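Local coordinates for putative agmatine deiminase (Streptococcus mutans, PDB 2EWO), which probably hydrolyses agmatine to N-carbamoylputrescine and ammonia, as a member of the guanidine-modifying enzyme superfamily, at residues K23-W28 and Q364-T369; E58-S63 and I313-I318; A236-D241 and Q249-A254. One frame throughout, in Å; residues are numbered along the deposited sequence.

Contact 1. Residues K23-W28 and Q364-T369; sequences KQKQIW and QQQPAT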
loop_
_atom_site.group_PDB
_atom_site.type_symbol
_atom_site.label_atom_id
_atom_site.label_comp_id
_atom_site.label_asym_id
_atom_site.label_seq_id
_atom_site.Cartn_x
_atom_site.Cartn_y
_atom_site.Cartn_z
ATOM N N LYS A 23 32.269 -0.379 21.840
ATOM C CA LYS A 23 32.333 0.420 20.619
ATOM C C LYS A 23 31.331 -0.061 19.582
ATOM O O LYS A 23 31.149 -1.268 19.358
ATOM C CB LYS A 23 33.744 0.403 20.028
ATOM C CG LYS A 23 33.919 1.287 18.786
ATOM C CD LYS A 23 35.347 1.171 18.219
ATOM C CE LYS A 23 35.533 1.892 16.887
ATOM N NZ LYS A 23 36.888 1.620 16.316
ATOM N N GLN A 24 30.690 0.906 18.939
ATOM C CA GLN A 24 29.671 0.602 17.956
ATOM C C GLN A 24 29.733 1.462 16.709
ATOM O O GLN A 24 30.023 2.646 16.785
ATOM C CB GLN A 24 28.297 0.734 18.610
ATOM C CG GLN A 24 28.029 2.067 19.261
ATOM C CD GLN A 24 26.799 2.031 20.138
ATOM O OE1 GLN A 24 26.719 1.251 21.093
ATOM N NE2 GLN A 24 25.828 2.872 19.819
ATOM N N LYS A 25 29.439 0.850 15.563
ATOM C CA LYS A 25 29.458 1.524 14.272
ATOM C C LYS A 25 28.350 2.543 14.039
ATOM O O LYS A 25 28.603 3.587 13.443
ATOM C CB LYS A 25 29.426 0.490 13.148
ATOM C CG LYS A 25 29.264 1.101 11.763
ATOM C CD LYS A 25 29.424 0.049 10.691
ATOM C CE LYS A 25 29.277 0.621 9.301
ATOM N NZ LYS A 25 29.759 -0.371 8.289
ATOM N N GLN A 26 27.130 2.252 14.487
ATOM C CA GLN A 26 26.009 3.175 14.289
ATOM C C GLN A 26 24.792 2.751 15.073
ATOM O O GLN A 26 24.841 1.806 15.858
ATOM C CB GLN A 26 25.621 3.221 12.816
ATOM C CG GLN A 26 25.369 1.835 12.239
ATOM C CD GLN A 26 24.903 1.857 10.801
ATOM O OE1 GLN A 26 25.090 0.881 10.067
ATOM N NE2 GLN A 26 24.280 2.963 10.391
ATOM N N ILE A 27 23.695 3.458 14.841
ATOM C CA ILE A 27 22.449 3.138 15.507
ATOM C C ILE A 27 21.278 3.088 14.550
ATOM O O ILE A 27 21.138 3.931 13.668
ATOM C CB ILE A 27 22.126 4.141 16.612
ATOM C CG1 ILE A 27 23.008 3.851 17.823
ATOM C CG2 ILE A 27 20.646 4.049 16.997
ATOM C CD1 ILE A 27 22.841 4.858 18.928
ATOM N N TRP A 28 20.435 2.083 14.751
ATOM C CA TRP A 28 19.251 1.883 13.936
ATOM C C TRP A 28 18.003 2.316 14.685
ATOM O O TRP A 28 17.884 2.073 15.886
ATOM C CB TRP A 28 19.103 0.401 13.575
ATOM C CG TRP A 28 20.220 -0.150 12.733
ATOM C CD1 TRP A 28 21.414 -0.669 13.170
ATOM C CD2 TRP A 28 20.247 -0.236 11.305
ATOM N NE1 TRP A 28 22.178 -1.074 12.101
ATOM C CE2 TRP A 28 21.486 -0.817 10.947
ATOM C CE3 TRP A 28 19.344 0.121 10.293
ATOM C CZ2 TRP A 28 21.844 -1.045 9.626
ATOM C CZ3 TRP A 28 19.702 -0.108 8.980
ATOM C CH2 TRP A 28 20.943 -0.686 8.659
ATOM N N GLN A 364 18.490 0.840 18.330
ATOM C CA GLN A 364 19.198 -0.437 18.245
ATOM C C GLN A 364 20.563 -0.173 17.631
ATOM O O GLN A 364 20.673 0.199 16.458
ATOM C CB GLN A 364 18.400 -1.404 17.368
ATOM C CG GLN A 364 19.128 -2.723 17.115
ATOM C CD GLN A 364 19.395 -3.508 18.398
ATOM O OE1 GLN A 364 18.455 -3.849 19.116
ATOM N NE2 GLN A 364 20.631 -3.819 18.735
ATOM N N GLN A 365 21.585 -0.361 18.435
ATOM C CA GLN A 365 22.953 -0.089 17.993
ATOM C C GLN A 365 23.624 -1.356 17.459
ATOM O O GLN A 365 23.336 -2.475 17.911
ATOM C CB GLN A 365 23.766 0.498 19.148
ATOM C CG GLN A 365 24.426 -0.558 20.030
ATOM C CD GLN A 365 23.417 -1.413 20.800
ATOM O OE1 GLN A 365 22.265 -1.015 20.959
ATOM N NE2 GLN A 365 23.787 -2.581 21.288
ATOM N N GLN A 366 24.494 -1.094 16.500
ATOM C CA GLN A 366 25.289 -2.111 15.803
ATOM C C GLN A 366 26.758 -1.975 16.233
ATOM O O GLN A 366 27.396 -0.937 15.994
ATOM C CB GLN A 366 25.145 -1.897 14.292
ATOM C CG GLN A 366 26.125 -2.721 13.457
ATOM C CD GLN A 366 26.232 -2.221 12.013
ATOM O OE1 GLN A 366 27.030 -2.745 11.238
ATOM N NE2 GLN A 366 25.472 -1.223 11.602
ATOM N N PRO A 367 27.344 -2.993 16.895
ATOM C CA PRO A 367 28.743 -2.942 17.337
ATOM C C PRO A 367 29.702 -2.891 16.162
ATOM O O PRO A 367 29.585 -3.746 15.235
ATOM C CB PRO A 367 28.942 -4.248 18.067
ATOM C CG PRO A 367 27.643 -5.036 17.984
ATOM C CD PRO A 367 26.631 -4.229 17.228
ATOM N N ALA A 368 30.634 -1.937 16.201
ATOM C CA ALA A 368 31.659 -1.777 15.130
ATOM C C ALA A 368 32.518 -3.045 15.043
ATOM O O ALA A 368 32.416 -3.945 15.890
ATOM C CB ALA A 368 32.561 -0.582 15.430
ATOM N N THR A 369 33.384 -3.116 14.030
ATOM C CA THR A 369 34.184 -4.337 13.839
ATOM C C THR A 369 35.664 -4.132 13.430
ATOM O O THR A 369 36.580 -4.226 14.257
ATOM C CB THR A 369 33.552 -5.233 12.764
ATOM O OG1 THR A 369 34.050 -6.559 12.885
ATOM C CG2 THR A 369 33.838 -4.769 11.336
#
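Trp28 and Gln364 form an antiparallel hydrogen-bonded pair, joined by a nearly straight bond from Trp28 N to Gln364 O (2.6 Å). Two residues further along, Gln366 N donates to Gln26 O at 3.0 Å, with an N-H...O angle of 175°. Between them, Ile27 and Gln365 make a non-hydrogen-bonded pair, and Ile27 CG1 rests on Gln365 CB at 3.7 Å. The strands 26-28 and 364-367 are thus firmly paired and buried. On the face shared by Trp28 and Gln366, the indole turns its edge to the other strand: Gln364 O lies 3.5 Å from Trp28 CD1, and Gln366 CB also stands near NE1 of the same ring. On the other face the bent Gln365 chain leads away from 23-28, and its OE1 is hydrogen-bonded to Arg99.

Toward Lys23 the pairing slackens. Lys25 N reaches Gln366 O only through a weak, bent bond, and Ala368 N meets Lys23 O at 3.3 Å. Here the lysines are exposed; the extended Lys25 chain runs beside Gln366, and its NZ has a long, weak ion pair with Glu148. Because Lys25 and Gln26 both face Gln366, the register slips by one residue in a classic beta bulge. The pair joins edge strand 364-367 to its neighbour 24-29, the sheet's last and first strands in chain order, consistent with closure of the pentein propeller by strands from near both chain ends.

Contact 2. Residues E58-S63 and I313-I318; sequences EFEPVS and IVNGGI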
loop_
_atom_site.group_PDB
_atom_site.type_symbol
_atom_site.label_atom_id
_atom_site.label_comp_id
_atom_site.label_asym_id
_atom_site.label_seq_id
_atom_site.Cartn_x
_atom_site.Cartn_y
_atom_site.Cartn_z
ATOM N N GLU A 58 26.064 13.528 16.626
ATOM C CA GLU A 58 27.383 13.939 17.071
ATOM C C GLU A 58 28.259 12.836 17.663
ATOM O O GLU A 58 29.405 13.083 18.017
ATOM C CB GLU A 58 27.270 15.100 18.064
ATOM C CG GLU A 58 26.268 14.914 19.192
ATOM C CD GLU A 58 26.604 15.790 20.397
ATOM O OE1 GLU A 58 27.643 15.521 21.047
ATOM O OE2 GLU A 58 25.847 16.749 20.692
ATOM N N PHE A 59 27.755 11.612 17.744
ATOM C CA PHE A 59 28.564 10.550 18.323
ATOM C C PHE A 59 28.907 9.442 17.330
ATOM O O PHE A 59 29.997 8.855 17.369
ATOM C CB PHE A 59 27.835 9.985 19.544
ATOM C CG PHE A 59 27.544 11.022 20.604
ATOM C CD1 PHE A 59 28.547 11.457 21.470
ATOM C CD2 PHE A 59 26.278 11.593 20.711
ATOM C CE1 PHE A 59 28.293 12.444 22.430
ATOM C CE2 PHE A 59 26.015 12.581 21.665
ATOM C CZ PHE A 59 27.027 13.007 22.527
ATOM N N GLU A 60 27.965 9.175 16.433
ATOM C CA GLU A 60 28.099 8.142 15.407
ATOM C C GLU A 60 26.977 8.309 14.403
ATOM O O GLU A 60 26.087 9.136 14.588
ATOM C CB GLU A 60 28.011 6.746 16.032
ATOM C CG GLU A 60 27.034 6.634 17.199
ATOM C CD GLU A 60 26.885 5.215 17.713
ATOM O OE1 GLU A 60 27.865 4.448 17.655
ATOM O OE2 GLU A 60 25.784 4.867 18.189
ATOM N N PRO A 61 27.014 7.540 13.311
ATOM C CA PRO A 61 25.966 7.629 12.293
ATOM C C PRO A 61 24.662 6.945 12.700
ATOM O O PRO A 61 24.638 6.001 13.507
ATOM C CB PRO A 61 26.605 6.959 11.085
ATOM C CG PRO A 61 27.486 5.936 11.728
ATOM C CD PRO A 61 28.132 6.715 12.834
ATOM N N VAL A 62 23.576 7.453 12.128
ATOM C CA VAL A 62 22.244 6.931 12.385
ATOM C C VAL A 62 21.629 6.397 11.105
ATOM O O VAL A 62 21.748 7.011 10.034
ATOM C CB VAL A 62 21.275 8.002 12.911
ATOM C CG1 VAL A 62 20.015 7.321 13.410
ATOM C CG2 VAL A 62 21.924 8.831 14.003
ATOM N N SER A 63 20.960 5.250 11.242
ATOM C CA SER A 63 20.265 4.562 10.143
ATOM C C SER A 63 18.779 4.624 10.432
ATOM O O SER A 63 18.221 3.755 11.086
ATOM C CB SER A 63 20.707 3.101 10.052
ATOM O OG SER A 63 22.003 3.010 9.479
ATOM N N ILE A 313 23.176 3.950 25.219
ATOM C CA ILE A 313 24.608 4.041 25.477
ATOM C C ILE A 313 25.440 3.972 24.196
ATOM O O ILE A 313 25.911 2.898 23.820
ATOM C CB ILE A 313 25.089 2.892 26.406
ATOM C CG1 ILE A 313 24.358 2.959 27.745
ATOM C CG2 ILE A 313 26.595 2.983 26.618
ATOM C CD1 ILE A 313 24.526 4.285 28.479
ATOM N N VAL A 314 25.616 5.100 23.516
ATOM C CA VAL A 314 26.434 5.097 22.309
ATOM C C VAL A 314 27.885 5.186 22.803
ATOM O O VAL A 314 28.131 5.199 24.017
ATOM C CB VAL A 314 26.112 6.306 21.402
ATOM C CG1 VAL A 314 24.618 6.467 21.290
ATOM C CG2 VAL A 314 26.748 7.570 21.944
ATOM N N ASN A 315 28.845 5.212 21.882
ATOM C CA ASN A 315 30.235 5.332 22.290
ATOM C C ASN A 315 30.568 6.820 22.411
ATOM O O ASN A 315 30.306 7.614 21.498
ATOM C CB ASN A 315 31.177 4.618 21.303
ATOM C CG ASN A 315 30.880 4.943 19.845
ATOM O OD1 ASN A 315 30.748 6.110 19.461
ATOM N ND2 ASN A 315 30.791 3.903 19.021
ATOM N N GLY A 316 31.103 7.190 23.574
ATOM C CA GLY A 316 31.454 8.575 23.841
ATOM C C GLY A 316 30.255 9.505 23.999
ATOM O O GLY A 316 30.362 10.705 23.747
ATOM N N GLY A 317 29.114 8.962 24.418
ATOM C CA GLY A 317 27.931 9.788 24.585
ATOM C C GLY A 317 26.729 9.057 25.161
ATOM O O GLY A 317 26.648 7.831 25.117
ATOM N N ILE A 318 25.794 9.815 25.719
ATOM C CA ILE A 318 24.586 9.243 26.293
ATOM C C ILE A 318 23.402 10.064 25.853
ATOM O O ILE A 318 23.458 11.294 25.839
ATOM C CB ILE A 318 24.627 9.239 27.829
ATOM C CG1 ILE A 318 25.591 8.152 28.302
ATOM C CG2 ILE A 318 23.222 9.024 28.399
ATOM C CD1 ILE A 318 25.732 8.080 29.800
#
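The Phe59 ring overlaps Gly317, whose CA lies over one of its faces. This is a CH-pi contact, with Gly317 CA 3.8 Å from the ring centroid and 27° off the normal, displaced toward the rim. Glycine at this position lets the backbone itself sit against the ring. At the root of the ring, Phe59 CB touches Val314 CG2 at 3.6 Å. Phe59 and Val314 cross at about a right angle; the valine methyl meets CB and CG, whereas Gly317 CA lies over the ring.

The neighbouring Glu60 adds a buried polar group. Its extended chain brings OE2 within 3.5 Å of Val314 CB, while OE1 stands 3.3 Å from Asn315 ND2, with carboxylate and amide planes nearly perpendicular (82°). Both side chains also turn to Gln24: the Glu60 carboxylate lies against its side-chain amide, and Asn315 ND2 makes a weak hydrogen bond to its backbone O. In contrast to Glu60, Gly316 at the turn is exposed.

The contact sets the connection between helix 43-57 and strand 62-66 against the turn linking strands 312-314 and 317-321. Ile56 of that helix packs on Val314, Ile27 of strand 24-29 touches both Glu60 and Val314, and Phe59 also touches Lys343 and Val345 of strand 343-347.

Contact 3. Residues A236-D241 and Q249-A254; sequences ACIYTD and QEAKAA
This is apolar strand-to-helix packing within a beta-alpha-beta unit made of strand 234-237, helix 248-259 and strand 270-271. The two strands are parallel neighbours in a three-stranded mixed sheet, and the contact lays the end of the first strand and the chain just beyond it against the helix that follows. Small residues allow the close approach. Ala251 points toward 236-241 and is the hub: its CB lies 3.9 Å from Ile238 CG1 and 3.7 Å from the backbone O of the same isoleucine. Ile238 carries CG1 between its backbone N and carbonyl carbon (chi1 47°), and CD1 too remains near the alanine methyl. One helical turn on, Ala254 CB receives Cys237 SG at 4.2 Å, so Ala251 and Ala254, three residues apart on the same helix face, meet Ile238 and Cys237 in turn. Backbone hydrogen bonds join Cys237 and Tyr239 to Met274 and Ile238 to Val226, beside the three-stranded sheet. At the more exposed margin, Tyr239 also meets the Tyr255 ring, and Lys252 directs NZ to the hydroxyl of Tyr248. The Lys252 chain crosses Tyr239 obliquely, with Lys252 CG 3.9 Å from Tyr239 CE1.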
loop_
_atom_site.group_PDB
_atom_site.type_symbol
_atom_site.label_atom_id
_atom_site.label_comp_id
_atom_site.label_asym_id
_atom_site.label_seq_id
_atom_site.Cartn_x
_atom_site.Cartn_y
_atom_site.Cartn_z
ATOM N N ALA A 236 22.840 -0.187 36.652
ATOM C CA ALA A 236 22.020 0.965 36.989
ATOM C C ALA A 236 20.739 0.411 37.569
ATOM O O ALA A 236 20.498 -0.795 37.515
ATOM C CB ALA A 236 21.722 1.803 35.758
ATOM N N CYS A 237 19.921 1.287 38.133
ATOM C CA CYS A 237 18.662 0.853 38.706
ATOM C C CYS A 237 17.880 2.021 39.273
ATOM O O CYS A 237 18.433 2.868 39.972
ATOM C CB CYS A 237 18.909 -0.182 39.802
ATOM S SG CYS A 237 17.395 -0.957 40.385
ATOM N N ILE A 238 16.591 2.076 38.958
ATOM C CA ILE A 238 15.753 3.147 39.473
ATOM C C ILE A 238 15.575 2.949 40.974
ATOM O O ILE A 238 15.535 1.813 41.451
ATOM C CB ILE A 238 14.350 3.161 38.804
ATOM C CG1 ILE A 238 13.761 1.749 38.787
ATOM C CG2 ILE A 238 14.442 3.743 37.401
ATOM C CD1 ILE A 238 12.379 1.672 38.176
ATOM N N TYR A 239 15.490 4.048 41.721
ATOM C CA TYR A 239 15.296 3.967 43.169
ATOM C C TYR A 239 14.711 5.250 43.767
ATOM O O TYR A 239 15.262 6.343 43.608
ATOM C CB TYR A 239 16.613 3.599 43.870
ATOM C CG TYR A 239 16.464 3.322 45.356
ATOM C CD1 TYR A 239 16.148 2.035 45.818
ATOM C CD2 TYR A 239 16.610 4.345 46.298
ATOM C CE1 TYR A 239 15.977 1.771 47.183
ATOM C CE2 TYR A 239 16.442 4.095 47.667
ATOM C CZ TYR A 239 16.125 2.806 48.101
ATOM O OH TYR A 239 15.954 2.552 49.445
ATOM N N THR A 240 13.573 5.100 44.440
ATOM C CA THR A 240 12.893 6.218 45.089
ATOM C C THR A 240 12.515 5.784 46.496
ATOM O O THR A 240 12.394 4.590 46.768
ATOM C CB THR A 240 11.605 6.638 44.326
ATOM O OG1 THR A 240 10.976 7.731 45.013
ATOM C CG2 THR A 240 10.624 5.474 44.227
ATOM N N ASP A 241 12.341 6.745 47.396
ATOM C CA ASP A 241 11.977 6.417 48.768
ATOM C C ASP A 241 10.514 6.718 49.026
ATOM O O ASP A 241 9.949 6.307 50.043
ATOM C CB ASP A 241 12.875 7.180 49.739
ATOM C CG ASP A 241 14.264 6.573 49.828
ATOM O OD1 ASP A 241 14.383 5.453 50.375
ATOM O OD2 ASP A 241 15.231 7.204 49.340
ATOM N N GLN A 249 7.808 0.007 45.306
ATOM C CA GLN A 249 8.119 -1.389 45.609
ATOM C C GLN A 249 8.840 -2.187 44.538
ATOM O O GLN A 249 9.787 -2.911 44.847
ATOM C CB GLN A 249 6.855 -2.144 46.036
ATOM C CG GLN A 249 6.385 -1.764 47.434
ATOM C CD GLN A 249 5.347 -2.714 48.011
ATOM O OE1 GLN A 249 4.999 -2.613 49.193
ATOM N NE2 GLN A 249 4.846 -3.638 47.187
ATOM N N GLU A 250 8.405 -2.072 43.287
ATOM C CA GLU A 250 9.068 -2.825 42.229
ATOM C C GLU A 250 10.521 -2.393 42.138
ATOM O O GLU A 250 11.406 -3.230 41.982
ATOM C CB GLU A 250 8.388 -2.606 40.876
ATOM C CG GLU A 250 6.883 -2.735 40.891
ATOM C CD GLU A 250 6.207 -1.391 41.048
ATOM O OE1 GLU A 250 6.419 -0.734 42.098
ATOM O OE2 GLU A 250 5.474 -0.989 40.109
ATOM N N ALA A 251 10.753 -1.085 42.247
ATOM C CA ALA A 251 12.101 -0.527 42.170
ATOM C C ALA A 251 12.970 -0.992 43.330
ATOM O O ALA A 251 14.101 -1.437 43.136
ATOM C CB ALA A 251 12.037 0.993 42.148
ATOM N N LYS A 252 12.439 -0.888 44.540
ATOM C CA LYS A 252 13.189 -1.307 45.707
ATOM C C LYS A 252 13.409 -2.819 45.652
ATOM O O LYS A 252 14.517 -3.302 45.897
ATOM C CB LYS A 252 12.442 -0.921 46.979
ATOM C CG LYS A 252 13.322 -0.905 48.218
ATOM C CD LYS A 252 12.501 -0.629 49.460
ATOM C CE LYS A 252 11.513 -1.759 49.710
ATOM N NZ LYS A 252 10.473 -1.373 50.704
ATOM N N ALA A 253 12.353 -3.560 45.322
ATOM C CA ALA A 253 12.411 -5.022 45.222
ATOM C C ALA A 253 13.518 -5.423 44.261
ATOM O O ALA A 253 14.161 -6.466 44.425
ATOM C CB ALA A 253 11.080 -5.570 44.727
ATOM N N ALA A 254 13.723 -4.580 43.255
ATOM C CA ALA A 254 14.742 -4.811 42.244
ATOM C C ALA A 254 16.110 -4.490 42.813
ATOM O O ALA A 254 17.061 -5.262 42.646
ATOM C CB ALA A 254 14.475 -3.940 41.029
#

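How the contacts relate
The three contacts nest without crossing. From the N terminus the chain enters contact 1 at 23-28, then passes through helix 43-57 to contact 2 at 58-63. Contact 3 closes first, a short loop between 236-241 and 249-254. Segment 313-318 then closes contact 2 around it, and 364-369 closes contact 1 around both. Contacts 1 and 2 adjoin, with centres about 8 Å apart: strands 24-29 and 62-66 are sheet neighbours, probably hydrogen-bonded between Ile27 O and Ser63 N, and contact 2 ties the loop leading into strand 62-66 to the turn between strands 312-314 and 317-321. Contact 3 stands apart, its centre about 30 Å from that of contact 1, across the chain's centre.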